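Probable M18-family aminopeptidase 1 (Thermotoga maritima, PDB 2GLF) probably acts as a metal-dependent aminopeptidase of the M18 family, removing residues from the N-terminal end of peptides at a two-metal site. Local coordinates at residues G325-A330 against L422-P427; R234-D239 against F428-K433. All coordinates share one frame; numbering follows the deposited sequence.

Contact 1. Residues G325-A330 against L422-P427; sequences GDVCAA and LGMHSP. With MN (manganese (II) ion), chain F; MN (manganese (II) ion), chain E.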
loop_
_atom_site.group_PDB
_atom_site.type_symbol
_atom_site.label_atom_id
_atom_site.label_comp_id
_atom_site.label_asym_id
_atom_site.label_seq_id
_atom_site.Cartn_x
_atom_site.Cartn_y
_atom_site.Cartn_z
ATOM N N GLY A 325 46.836 -1.645 -8.714
ATOM C CA GLY A 325 46.892 -1.338 -7.296
ATOM C C GLY A 325 45.731 -0.525 -6.748
ATOM O O GLY A 325 45.729 0.703 -6.843
ATOM N N ASP A 326 44.743 -1.209 -6.177
ATOM C CA ASP A 326 43.582 -0.548 -5.593
ATOM C C ASP A 326 43.142 -1.324 -4.350
ATOM O O ASP A 326 43.464 -2.499 -4.195
ATOM C CB ASP A 326 42.444 -0.457 -6.613
ATOM C CG ASP A 326 41.498 0.702 -6.333
ATOM O OD1 ASP A 326 40.672 1.024 -7.207
ATOM O OD2 ASP A 326 41.578 1.296 -5.240
ATOM N N VAL A 327 42.407 -0.659 -3.468
ATOM C CA VAL A 327 41.953 -1.252 -2.213
ATOM C C VAL A 327 40.684 -2.084 -2.314
ATOM O O VAL A 327 39.855 -1.871 -3.195
ATOM C CB VAL A 327 41.683 -0.156 -1.171
ATOM C CG1 VAL A 327 42.935 0.683 -0.939
ATOM C CG2 VAL A 327 40.540 0.724 -1.654
ATOM N N CYS A 328 40.539 -3.031 -1.398
ATOM C CA CYS A 328 39.348 -3.868 -1.351
ATOM C C CYS A 328 38.694 -3.589 -0.002
ATOM O O CYS A 328 39.200 -2.781 0.782
ATOM C CB CYS A 328 39.704 -5.350 -1.477
ATOM S SG CYS A 328 40.879 -5.927 -0.235
ATOM N N ALA A 329 37.574 -4.253 0.270
ATOM C CA ALA A 329 36.852 -4.038 1.515
ATOM C C ALA A 329 37.119 -5.141 2.518
ATOM O O ALA A 329 36.955 -6.313 2.211
ATOM C CB ALA A 329 35.364 -3.945 1.229
ATOM N N ALA A 330 37.546 -4.763 3.715
ATOM C CA ALA A 330 37.814 -5.731 4.771
ATOM C C ALA A 330 36.478 -6.000 5.464
ATOM O O ALA A 330 35.529 -5.236 5.274
ATOM C CB ALA A 330 38.814 -5.158 5.754
ATOM N N LEU A 422 38.401 -0.317 5.817
ATOM C CA LEU A 422 37.155 -0.250 6.553
ATOM C C LEU A 422 36.631 1.167 6.339
ATOM O O LEU A 422 37.376 2.126 6.470
ATOM C CB LEU A 422 37.417 -0.515 8.031
ATOM C CG LEU A 422 36.916 -1.855 8.583
ATOM C CD1 LEU A 422 37.142 -2.964 7.579
ATOM C CD2 LEU A 422 37.615 -2.151 9.895
ATOM N N GLY A 423 35.360 1.297 5.981
ATOM C CA GLY A 423 34.795 2.613 5.753
ATOM C C GLY A 423 35.331 3.281 4.497
ATOM O O GLY A 423 35.625 4.482 4.491
HETATM N N MSE A 424 35.465 2.513 3.422
HETATM C CA MSE A 424 35.958 3.072 2.170
HETATM C C MSE A 424 35.045 4.233 1.739
HETATM O O MSE A 424 33.831 4.171 1.899
HETATM C CB MSE A 424 35.991 1.985 1.093
HETATM C CG MSE A 424 36.878 2.304 -0.105
HETATM SE SE MSE A 424 36.936 0.862 -1.423
HETATM C CE MSE A 424 36.262 1.806 -2.983
ATOM N N HIS A 425 35.651 5.287 1.200
ATOM C CA HIS A 425 34.956 6.492 0.740
ATOM C C HIS A 425 34.489 7.453 1.827
ATOM O O HIS A 425 34.011 8.543 1.523
ATOM C CB HIS A 425 33.781 6.144 -0.164
ATOM C CG HIS A 425 34.192 5.763 -1.548
ATOM N ND1 HIS A 425 33.337 5.828 -2.624
ATOM C CD2 HIS A 425 35.377 5.331 -2.035
ATOM C CE1 HIS A 425 33.977 5.458 -3.717
ATOM N NE2 HIS A 425 35.218 5.151 -3.386
ATOM N N SER A 426 34.629 7.064 3.088
ATOM C CA SER A 426 34.236 7.942 4.182
ATOM C C SER A 426 35.331 8.991 4.344
ATOM O O SER A 426 36.422 8.849 3.794
ATOM C CB SER A 426 34.109 7.149 5.475
ATOM O OG SER A 426 35.366 6.627 5.866
ATOM N N PRO A 427 35.055 10.062 5.098
ATOM C CA PRO A 427 36.059 11.111 5.302
ATOM C C PRO A 427 37.225 10.642 6.176
ATOM O O PRO A 427 38.181 11.385 6.392
ATOM C CB PRO A 427 35.259 12.226 5.972
ATOM C CG PRO A 427 33.882 12.026 5.424
ATOM C CD PRO A 427 33.726 10.528 5.523
HETATM MN MN MN F . 37.026 4.482 -4.853
HETATM MN MN MN E . 39.853 2.900 -5.681
HETATM O O HOH W 1 39.072 1.247 -4.188
#

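Contact 2. Residues R234-D239 against F428-K433; sequences REVGMD and FEISSK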
loop_
_atom_site.group_PDB
_atom_site.type_symbol
_atom_site.label_atom_id
_atom_site.label_comp_id
_atom_site.label_asym_id
_atom_site.label_seq_id
_atom_site.Cartn_x
_atom_site.Cartn_y
_atom_site.Cartn_z
ATOM N N ARG A 234 46.120 9.600 11.380
ATOM C CA ARG A 234 46.396 9.250 12.772
ATOM C C ARG A 234 46.391 7.752 13.028
ATOM O O ARG A 234 45.715 6.996 12.329
ATOM C CB ARG A 234 45.360 9.891 13.698
ATOM C CG ARG A 234 45.407 11.395 13.724
ATOM C CD ARG A 234 46.702 11.867 14.343
ATOM N NE ARG A 234 46.718 11.637 15.783
ATOM C CZ ARG A 234 45.888 12.232 16.631
ATOM N NH1 ARG A 234 44.983 13.083 16.171
ATOM N NH2 ARG A 234 45.962 11.985 17.932
ATOM N N GLU A 235 47.154 7.330 14.035
ATOM C CA GLU A 235 47.199 5.927 14.423
ATOM C C GLU A 235 45.809 5.659 14.965
ATOM O O GLU A 235 45.162 6.570 15.481
ATOM C CB GLU A 235 48.183 5.694 15.566
ATOM C CG GLU A 235 49.644 5.875 15.258
ATOM C CD GLU A 235 50.499 5.528 16.465
ATOM O OE1 GLU A 235 50.398 6.233 17.490
ATOM O OE2 GLU A 235 51.262 4.543 16.399
ATOM N N VAL A 236 45.349 4.419 14.875
ATOM C CA VAL A 236 44.024 4.102 15.384
ATOM C C VAL A 236 44.033 2.830 16.222
ATOM O O VAL A 236 44.754 1.880 15.917
ATOM C CB VAL A 236 43.001 3.952 14.225
ATOM C CG1 VAL A 236 41.609 3.755 14.782
ATOM C CG2 VAL A 236 43.032 5.184 13.338
ATOM N N GLY A 237 43.247 2.835 17.297
ATOM C CA GLY A 237 43.145 1.670 18.161
ATOM C C GLY A 237 44.060 1.614 19.371
ATOM O O GLY A 237 45.116 2.240 19.394
HETATM N N MSE A 238 43.645 0.852 20.381
HETATM C CA MSE A 238 44.425 0.690 21.598
HETATM C C MSE A 238 45.821 0.172 21.288
HETATM O O MSE A 238 46.788 0.578 21.928
HETATM C CB MSE A 238 43.729 -0.274 22.565
HETATM C CG MSE A 238 42.641 0.360 23.422
HETATM SE SE MSE A 238 43.283 1.828 24.547
HETATM C CE MSE A 238 44.645 0.875 25.538
ATOM N N ASP A 239 45.941 -0.731 20.321
ATOM C CA ASP A 239 47.265 -1.234 19.978
ATOM C C ASP A 239 47.867 -0.433 18.831
ATOM O O ASP A 239 48.820 -0.870 18.196
ATOM C CB ASP A 239 47.233 -2.726 19.613
ATOM C CG ASP A 239 46.176 -3.060 18.579
ATOM O OD1 ASP A 239 45.944 -2.236 17.669
ATOM O OD2 ASP A 239 45.588 -4.163 18.678
ATOM N N PHE A 428 37.147 9.408 6.666
ATOM C CA PHE A 428 38.192 8.869 7.536
ATOM C C PHE A 428 38.282 7.347 7.366
ATOM O O PHE A 428 37.771 6.586 8.192
ATOM C CB PHE A 428 37.868 9.223 9.003
ATOM C CG PHE A 428 39.053 9.146 9.940
ATOM C CD1 PHE A 428 40.093 10.067 9.851
ATOM C CD2 PHE A 428 39.122 8.157 10.923
ATOM C CE1 PHE A 428 41.181 10.007 10.728
ATOM C CE2 PHE A 428 40.212 8.091 11.806
ATOM C CZ PHE A 428 41.239 9.018 11.705
ATOM N N GLU A 429 38.928 6.907 6.289
ATOM C CA GLU A 429 39.077 5.478 6.025
ATOM C C GLU A 429 40.091 4.852 6.977
ATOM O O GLU A 429 40.965 5.532 7.507
ATOM C CB GLU A 429 39.505 5.254 4.573
ATOM C CG GLU A 429 38.571 5.907 3.568
ATOM C CD GLU A 429 39.054 5.781 2.135
ATOM O OE1 GLU A 429 40.270 5.959 1.900
ATOM O OE2 GLU A 429 38.218 5.523 1.240
ATOM N N ILE A 430 39.960 3.548 7.191
ATOM C CA ILE A 430 40.843 2.814 8.087
ATOM C C ILE A 430 41.562 1.674 7.356
ATOM O O ILE A 430 40.945 0.908 6.608
ATOM C CB ILE A 430 40.040 2.228 9.301
ATOM C CG1 ILE A 430 40.313 3.040 10.566
ATOM C CG2 ILE A 430 40.445 0.794 9.574
ATOM C CD1 ILE A 430 39.821 4.442 10.524
ATOM N N SER A 431 42.871 1.574 7.579
ATOM C CA SER A 431 43.693 0.527 6.984
ATOM C C SER A 431 44.633 0.011 8.065
ATOM O O SER A 431 44.798 0.648 9.101
ATOM C CB SER A 431 44.516 1.080 5.823
ATOM O OG SER A 431 45.498 1.988 6.289
ATOM N N SER A 432 45.249 -1.139 7.821
ATOM C CA SER A 432 46.179 -1.734 8.776
ATOM C C SER A 432 47.623 -1.317 8.478
ATOM O O SER A 432 48.021 -1.236 7.317
ATOM C CB SER A 432 46.063 -3.258 8.717
ATOM O OG SER A 432 47.128 -3.883 9.402
ATOM N N LYS A 433 48.404 -1.038 9.518
ATOM C CA LYS A 433 49.807 -0.665 9.326
ATOM C C LYS A 433 50.557 -1.861 8.753
ATOM O O LYS A 433 51.432 -1.708 7.903
ATOM C CB LYS A 433 50.464 -0.262 10.649
ATOM C CG LYS A 433 50.067 1.094 11.162
ATOM C CD LYS A 433 50.716 1.368 12.496
ATOM C CE LYS A 433 50.318 2.733 13.020
ATOM N NZ LYS A 433 50.969 3.019 14.327
#

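Contact 1. Residues G325-A330 against L422-P427
V327 and M424, a selenomethionine, meet beside the metal pair: CG2 of V327 lies 3.6 Å from SE of M424, and the two side chains cross at a slant. M424 holds CG anti to its backbone N (chi1 -162°) and stays extended through chi2, which carries the selenium across to the valine; a bend at chi3 then turns CE toward the manganese of chain F, which it does not ligate. Helix 248-263 backs this pair, with D249 touching both side chains.

Farther along, at the A330 end of its segment, CD1 of L422 comes to CB of A330 at 3.3 Å; A420 packs against A330, whose backbone is hydrogen-bonded to L421.

The polar ends carry the metals. D326 chelates the manganese of chain E with both carboxylate oxygens, OD1 at 2.6 Å and OD2 at 2.4 Å, and a water is a further ligand of that ion. OD2 also accepts the backbone N of V327 on its anti side, 30° out of the carboxylate plane, a bond that helps fix the rotation of the group. H425 reaches the manganese of chain F through NE2 at 2.4 Å, while its ND1 is bonded to the carbonyl of G121, which orients the ring. H425 is the third residue of a type II turn from G423 to S426, in which G423 O accepts both S426 N and S426 OG.

D249 bridges the ions, H92 also binds the manganese of chain E and E279 that of chain F, and H167 of the second subunit stands edge-to-face with H425: a carboxylate-bridged two-metal site, consistent with the co-catalytic centre of M18 aminopeptidases.

Contact 2. Residues R234-D239 against F428-K433
F428 opens the segment by turning its ring to V236, whose CG2 approaches obliquely and sits 4.3 Å from CE2 of the phenylalanine. F231 packs against the F428 side chain, as does S129 of the second subunit.

I430 comes next along the contact, and its CD1 reaches the same methyl, CG2 of V236, at 4.3 Å, so one valine branch serves both apolar neighbours. The backbones do not pair directly: strand 242-245 runs between 234-236 and 429-432 as the middle of a three-stranded antiparallel sheet, and the side chains meet across it.

S432 stands at the N-cap of helix 433-449, its OG weakly bonded to the backbone N of A434 and of D435. In the first turn, K433 runs out fully extended beyond CG, bringing NZ to OE2 of E235 at 2.6 Å in a salt bridge. NZ also forms a salt bridge to E17 of helix 13-29, and with two carboxylates beside it the buried ammonium group is probably kept charged. The same NZ bonds to the carbonyl of R240, while E235 OE1 forms a salt bridge with R240 NE.

In the fold
Along the chain the order is 234-239, 325-330, 422-427, 428-433, so both segments of contact 1 fall between those of contact 2, and 422-427 runs straight on into 428-433. The two centres lie 13 Å apart. Contact 1 sits at the ends of neighbouring parallel strands 321-329 and 414-421 of the large mixed sheet, whereas contact 2 belongs to the small antiparallel sheet of 234-236, 242-245 and 429-432. They join where L422 N probably bonds to I430 O, 2.9 Å away. The small sheet thus borders the loop that carries the metal ligand H425, and both contacts face the second subunit, placing the metal centre close to a subunit interface.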